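Local coordinates for protein halogenase PltM (Pseudomonas fluorescens, PDB 6BZN) that halogenates phenolic compounds with chloride, bromide or iodide, probably by means of reduced FAD, at residues A[45-50]-A[370-375]; A[94-99]-A[264-269]; A[101-106]-A[141-146]; A[165-170]-A[174-179]; A[406-411]-A[486-491]. All coordinates share one frame; numbering follows the deposited sequence.

Contact 1. Residues A[45-50]-A[370-375]; sequences SGLNVL and DAARSN
Arg373 reaches from the last turn of helix 352-374 to the carbonyl of Ser45, where its NH2 lies 2.9 Å from Ser45 O. The N-H points well off the oxygen, at 128°, and the bond is weak, although the carbonyl oxygen sits at the edge of the guanidinium and in its plane. An extended chain from CG to NE gives the arginine the span it needs. Beside this polar bridge, Leu47 lays CD2 against CB of Ala372 at 3.7 Å. Residues 45-48 link helix 33-44 to strand 49-52, and so belong to the first beta-alpha-beta crossover of a Rossmann-type nucleotide-binding fold. Gly46, with positive phi (107°), ends the helix in a Schellman motif right after the Ser45 carbonyl. Ser45 OG is engaged by Val41 O, one helical turn back. Leu47 also packs on Val368 and Leu369 of the same long helix as Ala372 and on Asp25, a calcium-binding residue; a bound calcium ion lies about 5 Å from the leucine side chain. Asp25 in turn accepts a hydrogen bond through OD2 from Asn48 N.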
# COMPACT_ATOMS: atom_id res chain seq x y z
N SER A 45 16.77 13.10 14.49
CA SER A 45 17.81 12.29 15.14
C SER A 45 19.24 12.87 15.07
O SER A 45 20.18 12.23 15.55
CB SER A 45 17.81 10.90 14.50
OG SER A 45 16.54 10.29 14.62
N GLY A 46 19.40 14.03 14.43
CA GLY A 46 20.68 14.77 14.41
C GLY A 46 21.43 14.76 13.08
O GLY A 46 22.60 15.18 13.04
N LEU A 47 20.79 14.28 12.00
CA LEU A 47 21.42 14.32 10.68
C LEU A 47 21.00 15.56 9.89
O LEU A 47 19.90 16.07 10.06
CB LEU A 47 21.07 13.07 9.86
CG LEU A 47 21.40 11.70 10.46
CD1 LEU A 47 21.30 10.60 9.41
CD2 LEU A 47 22.77 11.69 11.10
N ASN A 48 21.91 16.05 9.04
CA ASN A 48 21.66 17.13 8.10
C ASN A 48 21.13 16.47 6.82
O ASN A 48 21.84 15.72 6.17
CB ASN A 48 22.96 17.90 7.82
CG ASN A 48 22.74 19.25 7.16
OD1 ASN A 48 21.61 19.76 7.08
ND2 ASN A 48 23.83 19.85 6.68
N VAL A 49 19.87 16.75 6.49
CA VAL A 49 19.17 16.05 5.40
C VAL A 49 18.77 17.04 4.33
O VAL A 49 18.34 18.15 4.66
CB VAL A 49 17.92 15.36 5.97
CG1 VAL A 49 17.10 14.74 4.87
CG2 VAL A 49 18.35 14.30 6.99
N LEU A 50 18.90 16.63 3.07
CA LEU A 50 18.43 17.41 1.93
C LEU A 50 17.46 16.55 1.13
O LEU A 50 17.83 15.46 0.65
CB LEU A 50 19.59 17.81 1.02
CG LEU A 50 19.20 18.59 -0.24
CD1 LEU A 50 18.45 19.88 0.12
CD2 LEU A 50 20.43 18.88 -1.08
N ASP A 370 23.07 4.68 12.64
CA ASP A 370 24.27 3.94 13.09
C ASP A 370 25.45 4.18 12.12
O ASP A 370 26.56 4.44 12.56
CB ASP A 370 23.99 2.44 13.25
CG ASP A 370 25.26 1.62 13.46
OD1 ASP A 370 25.83 1.13 12.45
OD2 ASP A 370 25.71 1.49 14.63
N ALA A 371 25.18 4.10 10.82
CA ALA A 371 26.20 4.34 9.80
C ALA A 371 26.81 5.73 9.91
O ALA A 371 28.03 5.88 9.88
CB ALA A 371 25.63 4.13 8.41
N ALA A 372 25.95 6.74 10.04
CA ALA A 372 26.38 8.15 10.17
C ALA A 372 27.17 8.41 11.46
O ALA A 372 28.02 9.29 11.50
CB ALA A 372 25.19 9.08 10.12
N ARG A 373 26.85 7.68 12.51
CA ARG A 373 27.54 7.82 13.80
C ARG A 373 28.85 7.06 13.86
O ARG A 373 29.76 7.47 14.55
CB ARG A 373 26.63 7.38 14.94
CG ARG A 373 25.56 8.42 15.19
CD ARG A 373 24.36 7.88 15.93
NE ARG A 373 23.32 8.91 15.97
CZ ARG A 373 22.12 8.76 16.54
NH1 ARG A 373 21.80 7.61 17.12
NH2 ARG A 373 21.25 9.76 16.54
N SER A 374 28.96 5.96 13.13
CA SER A 374 30.18 5.16 13.09
C SER A 374 31.04 5.50 11.87
O SER A 374 32.18 5.04 11.79
CB SER A 374 29.80 3.68 13.10
OG SER A 374 29.07 3.36 11.93
N ASN A 375 30.51 6.30 10.94
CA ASN A 375 31.13 6.55 9.64
C ASN A 375 31.55 5.26 8.91
O ASN A 375 32.67 5.15 8.40
CB ASN A 375 32.32 7.52 9.79
CG ASN A 375 32.86 8.01 8.45
OD1 ASN A 375 32.11 8.31 7.51
ND2 ASN A 375 34.18 8.10 8.35

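Contact 2. Residues A[94-99]-A[264-269]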
# COMPACT_ATOMS: atom_id res chain seq x y z
N LYS A 94 -7.96 12.47 13.88
CA LYS A 94 -6.77 13.30 14.04
C LYS A 94 -6.35 13.99 12.73
O LYS A 94 -5.87 15.11 12.79
CB LYS A 94 -5.59 12.52 14.61
CG LYS A 94 -5.82 11.86 15.97
CD LYS A 94 -5.97 12.87 17.10
CE LYS A 94 -5.91 12.16 18.45
NZ LYS A 94 -6.74 12.81 19.51
N ILE A 95 -6.50 13.33 11.58
CA ILE A 95 -6.24 13.99 10.28
C ILE A 95 -7.13 15.21 10.06
O ILE A 95 -6.65 16.29 9.71
CB ILE A 95 -6.41 13.02 9.09
CG1 ILE A 95 -5.27 11.99 9.12
CG2 ILE A 95 -6.43 13.77 7.74
CD1 ILE A 95 -5.50 10.81 8.20
N ILE A 96 -8.43 15.03 10.30
CA ILE A 96 -9.40 16.12 10.13
C ILE A 96 -9.01 17.28 11.05
O ILE A 96 -8.99 18.43 10.63
CB ILE A 96 -10.84 15.61 10.45
CG1 ILE A 96 -11.31 14.56 9.42
CG2 ILE A 96 -11.85 16.76 10.56
CD1 ILE A 96 -11.40 15.02 7.99
N GLN A 97 -8.66 16.96 12.29
CA GLN A 97 -8.34 17.96 13.31
C GLN A 97 -7.03 18.73 13.07
O GLN A 97 -6.97 19.94 13.28
CB GLN A 97 -8.32 17.28 14.68
CG GLN A 97 -7.95 18.15 15.86
CD GLN A 97 -7.95 17.38 17.18
OE1 GLN A 97 -8.45 16.24 17.27
NE2 GLN A 97 -7.41 18.00 18.21
N HIS A 98 -5.99 18.04 12.61
CA HIS A 98 -4.65 18.62 12.50
C HIS A 98 -4.14 18.89 11.11
O HIS A 98 -3.35 19.81 10.94
CB HIS A 98 -3.63 17.73 13.20
CG HIS A 98 -3.89 17.59 14.66
ND1 HIS A 98 -3.55 18.57 15.57
CD2 HIS A 98 -4.48 16.61 15.37
CE1 HIS A 98 -3.90 18.18 16.78
NE2 HIS A 98 -4.46 16.99 16.69
N VAL A 99 -4.52 18.07 10.14
CA VAL A 99 -4.09 18.28 8.76
C VAL A 99 -5.11 19.18 8.07
O VAL A 99 -4.75 20.18 7.44
CB VAL A 99 -3.95 16.95 7.99
CG1 VAL A 99 -3.48 17.23 6.56
CG2 VAL A 99 -2.98 16.02 8.68
N ASN A 264 -15.61 11.84 0.74
CA ASN A 264 -16.80 12.62 1.14
C ASN A 264 -17.77 11.84 2.05
O ASN A 264 -18.97 12.13 2.07
CB ASN A 264 -17.52 13.17 -0.11
CG ASN A 264 -18.17 12.09 -0.95
OD1 ASN A 264 -17.69 10.96 -1.01
ND2 ASN A 264 -19.26 12.43 -1.62
N ASN A 265 -17.24 10.88 2.79
CA ASN A 265 -18.03 9.96 3.60
C ASN A 265 -17.82 10.13 5.10
O ASN A 265 -18.28 9.29 5.89
CB ASN A 265 -17.71 8.51 3.20
CG ASN A 265 -16.25 8.12 3.47
OD1 ASN A 265 -15.45 8.93 3.93
ND2 ASN A 265 -15.91 6.88 3.14
N HIS A 266 -17.11 11.19 5.49
CA HIS A 266 -16.80 11.46 6.89
C HIS A 266 -17.75 12.57 7.35
O HIS A 266 -17.84 13.60 6.69
CB HIS A 266 -15.34 11.92 7.05
CG HIS A 266 -14.87 11.95 8.47
ND1 HIS A 266 -14.11 10.95 9.04
CD2 HIS A 266 -15.09 12.85 9.45
CE1 HIS A 266 -13.87 11.25 10.30
NE2 HIS A 266 -14.46 12.39 10.58
N PRO A 267 -18.43 12.39 8.50
CA PRO A 267 -19.41 13.42 8.89
C PRO A 267 -18.81 14.83 9.14
O PRO A 267 -19.49 15.81 8.94
CB PRO A 267 -20.08 12.85 10.15
CG PRO A 267 -19.44 11.52 10.42
CD PRO A 267 -18.25 11.36 9.54
N GLN A 268 -17.57 14.91 9.62
CA GLN A 268 -16.81 16.18 9.69
C GLN A 268 -15.84 16.52 8.53
O GLN A 268 -15.08 17.48 8.62
CB GLN A 268 -16.05 16.26 11.02
CG GLN A 268 -16.95 16.28 12.24
CD GLN A 268 -16.91 14.96 12.99
OE1 GLN A 268 -15.87 14.59 13.55
NE2 GLN A 268 -18.03 14.23 13.00
N GLY A 269 -15.88 15.76 7.44
CA GLY A 269 -15.05 16.00 6.26
C GLY A 269 -15.67 17.05 5.35
O GLY A 269 -16.88 17.27 5.39
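Gly269 N donates to His266 O at 3.0 Å, closing a type I beta turn, and it is on this turn that Ile96 of helix 92-98 rests. The contact itself is van der Waals and CH-pi in kind, and one side chain makes all of it from the helix side: Ile96 sends a different carbon to each of three turn residues. Its CG1 stands over one face of the His266 ring in a CH-pi contact, 4.2 Å from the centroid and 17° off the ring normal, displaced toward the NE2 and CD2 side. The histidine has CG anti to its backbone N (chi1 -168°), and chi2 near 100° turns the ring broadside to the isoleucine, the two side chains passing each other in opposite directions. Pro267 CD lies 3.4 Å above the plane of the His266 ring on the opposite face, and Gln268 CA meets the rim in plane, so the imidazole is sandwiched between its own turn and the helix. The branch methyl CG2 of Ile96 touches Gln268 O at 3.8 Å, while CD1 comes to 4.2 Å from Gly269 CA. On the turn side, Asn265 ties the loop down: OD1 takes the N-H of Ile106, ND2 binds Phe245 O, and its own carbonyl receives Lys246 NZ. The loop, which joins strands 256-262 and 273-281 of the large mixed sheet, docks on strand 104-107, where His266 packs on Ile106. Helix 92-98 covers the small two-stranded antiparallel sheet of strands 104-107 and 134-138: Ile96 also touches Cys104, and its neighbour Ile95 reaches Cys104, Ala136 and Leu138.

Contact 3. Residues A[101-106]-A[141-146]; sequences SSACGI and QDIDYF
Asp142 CG and Ile143 CG1 both stand beside the backbone N of their own residue (chi1 -71° for the aspartate), and these torsions set two neighbouring helix residues around Ala103. The contact joins the beginning of helix 140-153 to the loop that leads into strand 104-107; the antiparallel partner of that strand, 134-138, runs straight into the helix, which begins at the FAD-binding residue Arg140. Ala103 CB meets Asp142 CB at 3.9 Å, a contact between the aliphatic root of the aspartate and a methyl. On the next position of the helix, Ile143 lays its CG1 3.6 Å from Ala103 O, with CD1 following alongside the same oxygen and approaching Ala103 CB at 4.3 Å. All of these are van der Waals contacts; the backbone of the loop is held instead by bonds from Ala103 to Phe139 and from Gly105 to His137. Ser102 is turned elsewhere too, its OG to Thr270 and its O to Asn271 ND2. The contact lies next to the cofactor site: the Ile143 side chain is about 4 Å from that of Ile33 and about 5 Å from that of Arg140, both FAD-binding residues, and Asp144, one step further along, forms a salt bridge with Arg140. The carboxylate of Asp142 passes the loop with OD2, 4.0 Å from Ser102 C. Its other oxygen, OD1, is gripped within the helix by Gln141 NE2 at 3.2 Å; the N-H...O bond is nearly straight at 167°, and the acceptor lies in the Gln141 amide plane, but the nitrogen comes down on the carboxylate from 44° above its plane.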
# COMPACT_ATOMS: atom_id res chain seq x y z
N SER A 101 -9.82 19.42 7.28
CA SER A 101 -11.08 18.69 7.11
C SER A 101 -11.25 18.08 5.70
O SER A 101 -12.07 17.17 5.53
CB SER A 101 -12.27 19.57 7.47
OG SER A 101 -12.32 20.74 6.68
N SER A 102 -10.51 18.56 4.71
CA SER A 102 -10.56 17.95 3.39
C SER A 102 -9.53 16.82 3.20
O SER A 102 -9.49 16.20 2.13
CB SER A 102 -10.37 19.02 2.32
OG SER A 102 -11.46 19.94 2.31
N ALA A 103 -8.73 16.53 4.22
CA ALA A 103 -7.53 15.69 4.04
C ALA A 103 -7.78 14.18 4.03
O ALA A 103 -6.90 13.41 3.65
CB ALA A 103 -6.48 16.05 5.08
N CYS A 104 -8.98 13.74 4.43
CA CYS A 104 -9.31 12.33 4.36
C CYS A 104 -10.79 12.04 4.34
O CYS A 104 -11.63 12.88 4.70
CB CYS A 104 -8.67 11.55 5.51
SG CYS A 104 -9.42 11.87 7.12
N GLY A 105 -11.08 10.85 3.85
CA GLY A 105 -12.33 10.17 4.11
C GLY A 105 -12.09 9.10 5.17
O GLY A 105 -11.00 8.97 5.73
N ILE A 106 -13.12 8.29 5.38
CA ILE A 106 -13.09 7.25 6.41
C ILE A 106 -13.24 5.87 5.79
O ILE A 106 -13.84 5.72 4.73
CB ILE A 106 -14.19 7.52 7.46
CG1 ILE A 106 -13.94 6.76 8.74
CG2 ILE A 106 -15.58 7.22 6.92
CD1 ILE A 106 -14.76 7.28 9.90
N GLN A 141 -2.66 14.72 -1.77
CA GLN A 141 -2.17 16.10 -1.89
C GLN A 141 -2.03 16.81 -0.54
O GLN A 141 -1.10 17.57 -0.34
CB GLN A 141 -3.02 16.94 -2.85
CG GLN A 141 -4.48 17.12 -2.48
CD GLN A 141 -5.11 18.27 -3.24
OE1 GLN A 141 -5.48 18.12 -4.40
NE2 GLN A 141 -5.25 19.43 -2.58
N ASP A 142 -2.97 16.59 0.37
CA ASP A 142 -2.95 17.30 1.66
C ASP A 142 -2.12 16.55 2.69
O ASP A 142 -1.38 17.16 3.45
CB ASP A 142 -4.36 17.52 2.18
CG ASP A 142 -5.15 18.57 1.37
OD1 ASP A 142 -4.57 19.30 0.52
OD2 ASP A 142 -6.38 18.64 1.59
N ILE A 143 -2.23 15.22 2.68
CA ILE A 143 -1.47 14.38 3.59
C ILE A 143 0.03 14.55 3.35
O ILE A 143 0.79 14.76 4.30
CB ILE A 143 -1.89 12.89 3.45
CG1 ILE A 143 -3.34 12.70 3.91
CG2 ILE A 143 -0.94 11.95 4.18
CD1 ILE A 143 -3.59 12.90 5.39
N ASP A 144 0.45 14.46 2.09
CA ASP A 144 1.89 14.53 1.75
C ASP A 144 2.47 15.91 2.01
O ASP A 144 3.61 16.01 2.45
CB ASP A 144 2.15 14.10 0.30
CG ASP A 144 1.93 12.58 0.10
OD1 ASP A 144 1.22 11.94 0.92
OD2 ASP A 144 2.45 12.03 -0.88
N TYR A 145 1.70 16.97 1.77
CA TYR A 145 2.21 18.31 2.01
C TYR A 145 2.43 18.47 3.52
O TYR A 145 3.48 18.95 3.95
CB TYR A 145 1.26 19.39 1.47
CG TYR A 145 1.91 20.73 1.11
CD1 TYR A 145 3.27 21.00 1.35
CD2 TYR A 145 1.16 21.75 0.52
CE1 TYR A 145 3.85 22.21 1.01
CE2 TYR A 145 1.73 22.97 0.19
CZ TYR A 145 3.08 23.20 0.43
OH TYR A 145 3.68 24.40 0.10
N PHE A 146 1.46 18.02 4.32
CA PHE A 146 1.60 18.00 5.79
C PHE A 146 2.84 17.22 6.24
O PHE A 146 3.58 17.69 7.10
CB PHE A 146 0.33 17.42 6.42
CG PHE A 146 0.34 17.41 7.92
CD1 PHE A 146 0.81 16.29 8.61
CD2 PHE A 146 -0.13 18.49 8.63
CE1 PHE A 146 0.80 16.27 10.00
CE2 PHE A 146 -0.12 18.48 10.02
CZ PHE A 146 0.33 17.37 10.71

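Contact 4. Residues A[165-170]-A[174-179]; sequences ESISLN and VEVALS
A classic beta bulge interrupts the pairing of strands 164-170 and 173-178: Glu165 and Ser166 together face Ala177. Glu165 N donates to Ala177 O at 2.8 Å, from well above the carbonyl plane, and Ala177 N returns to Ser166 O at 3.0 Å. Past the bulge the antiparallel pairing is regular, and the hydrogen-bonded pair Ser168 and Glu175 is joined by an almost straight bond from Ser168 N to Glu175 O (2.8 Å, 176°) and by one from Glu175 N to Ser168 O. Glu165 keeps its chain extended beyond CG, and its OE1 accepts from Ser179 OG at 2.8 Å on the anti side but tilted 33° out of the carboxylate plane, tying Glu165 to the residue that follows the second strand. On the face carrying Ser166 and Ser168, a single water contacts both hydroxyls and donates to Glu175 O at 2.8 Å, so that this carbonyl receives a backbone N-H and a water. On the opposite face, Ile167 and Leu169 lie side by side with Val174, Leu169 CD2 meeting Val174 CG2 at 3.8 Å and Ile167 CG2 meeting Val174 CG1 at 4.0 Å. These side chains and Val176 pack on Ile189 of the parallel sheet, with Ile29 and Ile27 nearby. Strand 181-186 completes a three-stranded antiparallel sheet. The chemistry is amphipathic: one face packs its aliphatic groups on the Rossmann-type sheet, while Ser166, Ser168, Glu175 and a water lie on the other, with Ala177.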
# COMPACT_ATOMS: atom_id res chain seq x y z
N GLU A 165 20.91 16.44 -12.59
CA GLU A 165 21.69 16.18 -13.81
C GLU A 165 22.49 14.89 -13.76
O GLU A 165 22.61 14.22 -14.77
CB GLU A 165 22.61 17.36 -14.09
CG GLU A 165 21.83 18.65 -14.32
CD GLU A 165 22.56 19.65 -15.18
OE1 GLU A 165 21.86 20.36 -15.95
OE2 GLU A 165 23.81 19.72 -15.09
N SER A 166 23.02 14.55 -12.59
CA SER A 166 23.68 13.26 -12.40
C SER A 166 23.81 12.93 -10.92
O SER A 166 23.79 13.83 -10.07
CB SER A 166 25.07 13.26 -13.03
OG SER A 166 25.86 14.26 -12.42
N ILE A 167 23.94 11.65 -10.63
CA ILE A 167 24.19 11.17 -9.28
C ILE A 167 25.43 10.29 -9.34
O ILE A 167 25.42 9.25 -10.01
CB ILE A 167 22.99 10.35 -8.74
CG1 ILE A 167 21.72 11.22 -8.72
CG2 ILE A 167 23.28 9.85 -7.33
CD1 ILE A 167 20.43 10.44 -8.51
N SER A 168 26.49 10.72 -8.66
CA SER A 168 27.75 9.96 -8.63
C SER A 168 27.86 9.24 -7.31
O SER A 168 27.68 9.83 -6.25
CB SER A 168 28.95 10.89 -8.85
OG SER A 168 28.86 11.47 -10.14
N LEU A 169 28.15 7.95 -7.36
CA LEU A 169 28.30 7.13 -6.18
C LEU A 169 29.78 6.79 -6.05
O LEU A 169 30.32 6.08 -6.89
CB LEU A 169 27.44 5.88 -6.30
CG LEU A 169 25.93 6.09 -6.47
CD1 LEU A 169 25.26 4.78 -6.87
CD2 LEU A 169 25.31 6.65 -5.20
N ASN A 170 30.42 7.31 -5.01
CA ASN A 170 31.88 7.21 -4.87
C ASN A 170 32.16 6.39 -3.63
O ASN A 170 31.24 6.13 -2.86
CB ASN A 170 32.51 8.61 -4.73
CG ASN A 170 31.98 9.59 -5.78
OD1 ASN A 170 31.45 10.66 -5.44
ND2 ASN A 170 32.13 9.23 -7.05
N VAL A 174 28.38 10.59 -1.93
CA VAL A 174 27.53 10.74 -3.09
C VAL A 174 27.61 12.18 -3.54
O VAL A 174 27.75 13.07 -2.72
CB VAL A 174 26.07 10.38 -2.73
CG1 VAL A 174 25.14 10.62 -3.90
CG2 VAL A 174 26.01 8.94 -2.27
N GLU A 175 27.53 12.40 -4.85
CA GLU A 175 27.53 13.75 -5.36
C GLU A 175 26.41 13.92 -6.37
O GLU A 175 26.34 13.18 -7.35
CB GLU A 175 28.89 14.12 -5.96
CG GLU A 175 28.94 15.57 -6.45
CD GLU A 175 30.33 16.07 -6.80
OE1 GLU A 175 31.34 15.46 -6.38
OE2 GLU A 175 30.41 17.12 -7.48
N VAL A 176 25.54 14.89 -6.14
CA VAL A 176 24.40 15.13 -7.02
C VAL A 176 24.59 16.49 -7.69
O VAL A 176 24.73 17.51 -7.01
CB VAL A 176 23.05 15.08 -6.25
CG1 VAL A 176 21.89 15.31 -7.22
CG2 VAL A 176 22.90 13.73 -5.55
N ALA A 177 24.61 16.48 -9.02
CA ALA A 177 24.69 17.69 -9.80
C ALA A 177 23.27 18.14 -10.11
O ALA A 177 22.41 17.30 -10.41
CB ALA A 177 25.46 17.44 -11.08
N LEU A 178 23.04 19.45 -10.05
CA LEU A 178 21.72 20.06 -10.22
C LEU A 178 21.79 21.12 -11.32
O LEU A 178 22.80 21.81 -11.44
CB LEU A 178 21.30 20.73 -8.91
CG LEU A 178 21.28 19.83 -7.67
CD1 LEU A 178 21.23 20.64 -6.38
CD2 LEU A 178 20.11 18.86 -7.76
N SER A 179 20.73 21.26 -12.12
CA SER A 179 20.70 22.32 -13.15
C SER A 179 20.65 23.68 -12.46
O SER A 179 19.89 23.86 -11.51
CB SER A 179 19.50 22.17 -14.08
OG SER A 179 19.47 20.88 -14.68
O HOH W 1 27.17 13.85 -9.96

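Contact 5. Residues A[406-411]-A[486-491]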
# COMPACT_ATOMS: atom_id res chain seq x y z
N ALA A 406 -8.77 -15.61 -8.32
CA ALA A 406 -9.96 -15.78 -7.49
C ALA A 406 -11.12 -14.86 -7.89
O ALA A 406 -12.26 -15.13 -7.50
CB ALA A 406 -9.63 -15.59 -6.03
N PHE A 407 -10.85 -13.77 -8.62
CA PHE A 407 -11.92 -12.92 -9.15
C PHE A 407 -12.90 -13.65 -10.09
O PHE A 407 -13.96 -13.11 -10.39
CB PHE A 407 -11.38 -11.74 -9.97
CG PHE A 407 -10.61 -10.68 -9.20
CD1 PHE A 407 -10.57 -10.60 -7.81
CD2 PHE A 407 -9.95 -9.69 -9.94
CE1 PHE A 407 -9.84 -9.58 -7.17
CE2 PHE A 407 -9.24 -8.68 -9.31
CZ PHE A 407 -9.17 -8.62 -7.93
N SER A 408 -12.54 -14.84 -10.59
CA SER A 408 -13.39 -15.56 -11.57
C SER A 408 -14.75 -16.02 -11.04
O SER A 408 -15.61 -16.32 -11.84
CB SER A 408 -12.67 -16.79 -12.13
OG SER A 408 -12.33 -17.68 -11.09
N ASP A 409 -14.93 -16.09 -9.73
CA ASP A 409 -16.15 -16.67 -9.15
C ASP A 409 -16.35 -16.15 -7.73
O ASP A 409 -15.39 -16.07 -6.95
CB ASP A 409 -16.00 -18.20 -9.14
CG ASP A 409 -17.16 -18.90 -8.48
OD1 ASP A 409 -18.25 -18.93 -9.08
OD2 ASP A 409 -16.99 -19.42 -7.36
N PHE A 410 -17.58 -15.76 -7.38
CA PHE A 410 -17.78 -15.19 -6.05
C PHE A 410 -17.47 -16.18 -4.93
O PHE A 410 -16.80 -15.81 -3.97
CB PHE A 410 -19.18 -14.62 -5.82
CG PHE A 410 -19.38 -14.24 -4.40
CD1 PHE A 410 -18.73 -13.12 -3.89
CD2 PHE A 410 -20.09 -15.06 -3.52
CE1 PHE A 410 -18.84 -12.79 -2.54
CE2 PHE A 410 -20.21 -14.74 -2.18
CZ PHE A 410 -19.58 -13.60 -1.69
N HIS A 411 -17.98 -17.41 -5.02
CA HIS A 411 -17.74 -18.39 -3.96
C HIS A 411 -16.23 -18.61 -3.76
O HIS A 411 -15.74 -18.62 -2.63
CB HIS A 411 -18.47 -19.73 -4.22
CG HIS A 411 -18.23 -20.76 -3.17
ND1 HIS A 411 -18.69 -20.62 -1.88
CD2 HIS A 411 -17.55 -21.94 -3.21
CE1 HIS A 411 -18.30 -21.67 -1.16
NE2 HIS A 411 -17.61 -22.47 -1.94
N ARG A 486 -8.70 -25.35 -13.78
CA ARG A 486 -9.49 -26.25 -12.92
C ARG A 486 -10.87 -25.67 -12.62
O ARG A 486 -11.03 -24.46 -12.64
CB ARG A 486 -8.76 -26.50 -11.60
CG ARG A 486 -7.43 -27.22 -11.74
CD ARG A 486 -7.62 -28.69 -12.09
NE ARG A 486 -6.41 -29.46 -11.81
CZ ARG A 486 -6.05 -29.96 -10.62
NH1 ARG A 486 -6.79 -29.77 -9.53
NH2 ARG A 486 -4.91 -30.65 -10.51
N PRO A 487 -11.88 -26.53 -12.32
CA PRO A 487 -13.19 -25.97 -11.99
C PRO A 487 -13.18 -25.20 -10.66
O PRO A 487 -12.56 -25.65 -9.69
CB PRO A 487 -14.10 -27.21 -11.87
CG PRO A 487 -13.30 -28.37 -12.37
CD PRO A 487 -11.86 -28.00 -12.24
N VAL A 488 -13.85 -24.06 -10.63
CA VAL A 488 -13.82 -23.17 -9.46
C VAL A 488 -14.32 -23.82 -8.17
O VAL A 488 -13.82 -23.51 -7.09
CB VAL A 488 -14.56 -21.83 -9.72
CG1 VAL A 488 -13.87 -21.06 -10.84
CG2 VAL A 488 -16.05 -22.02 -10.00
N ALA A 489 -15.29 -24.74 -8.26
CA ALA A 489 -15.79 -25.44 -7.06
C ALA A 489 -14.72 -26.31 -6.39
O ALA A 489 -14.65 -26.39 -5.17
CB ALA A 489 -17.03 -26.28 -7.39
N GLU A 490 -13.89 -26.95 -7.20
CA GLU A 490 -12.79 -27.78 -6.71
C GLU A 490 -11.74 -26.94 -5.99
O GLU A 490 -11.26 -27.29 -4.91
CB GLU A 490 -12.12 -28.50 -7.87
CG GLU A 490 -10.92 -29.36 -7.49
CD GLU A 490 -10.18 -29.84 -8.73
OE1 GLU A 490 -9.15 -29.23 -9.07
OE2 GLU A 490 -10.66 -30.81 -9.36
N THR A 491 -11.39 -25.83 -6.62
CA THR A 491 -10.41 -24.90 -6.08
C THR A 491 -10.90 -24.32 -4.74
O THR A 491 -10.18 -24.36 -3.75
CB THR A 491 -10.12 -23.81 -7.11
OG1 THR A 491 -9.76 -24.43 -8.36
CG2 THR A 491 -9.00 -22.88 -6.65
O HOH W 2 -16.30 -21.82 -6.38
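Val488, in the first turn of helix 488-502, fits its two methyls against Asp409 and Ser408. CG2 lies against the carboxylate of Asp409, 3.6 Å from its CG, and the side chains cross obliquely; CG1 turns the other way to meet Ser408 OG at 3.7 Å. Neither polar group is spent on the valine. Ser408 OG is bonded to Glu405 O, and Asp409 OD2 accepts from Leu412 N. In the aspartate, a chi1 of 176° swings the carboxylate away from the backbone N and lays it along Val488 CG2. A water bridges the two segments, donating to Asp409 OD2 at 2.7 Å and, more weakly, to Val488 O at 3.1 Å; it also sits in plane at the edge of the His411 ring. OD2 thus receives two donors, a backbone N-H and a water, which would probably favour a charged carboxylate. Val488 continues onto Leu412, which Thr491 touches as well, carrying the packing into helix 410-441. Residues 406 to 409 form a type I beta turn connecting helix 383-406 to helix 410-441, and the side chain of Asp409 gives the second of these a classic aspartate N-cap within the mainly helical C-terminal part of the chain.

Overall arrangement
Contacts 2 and 3 are neighbours, their centres about 8 Å apart: contact 2 packs on strand 104-107, which belongs to contact 3, and contact 3 is nested inside the loop closed by contact 2. Contact 1 lies about 30 Å from contact 3, centre to centre, and closes a long loop in the chain that encloses contacts 2, 3 and 4. Contacts 1 and 4 sit at the same side of the molecule, centres about 19 Å apart; contact 1 includes the start of strand 49-52 of the parallel sheet, while contact 4 packs on its strands 24-29 and 188-191. Contact 5 follows them all in sequence, its centre about 52 Å from those of contacts 1 and 4, among the C-terminal helices. The set therefore runs from the Rossmann-type flavin-binding region to the distal helical part.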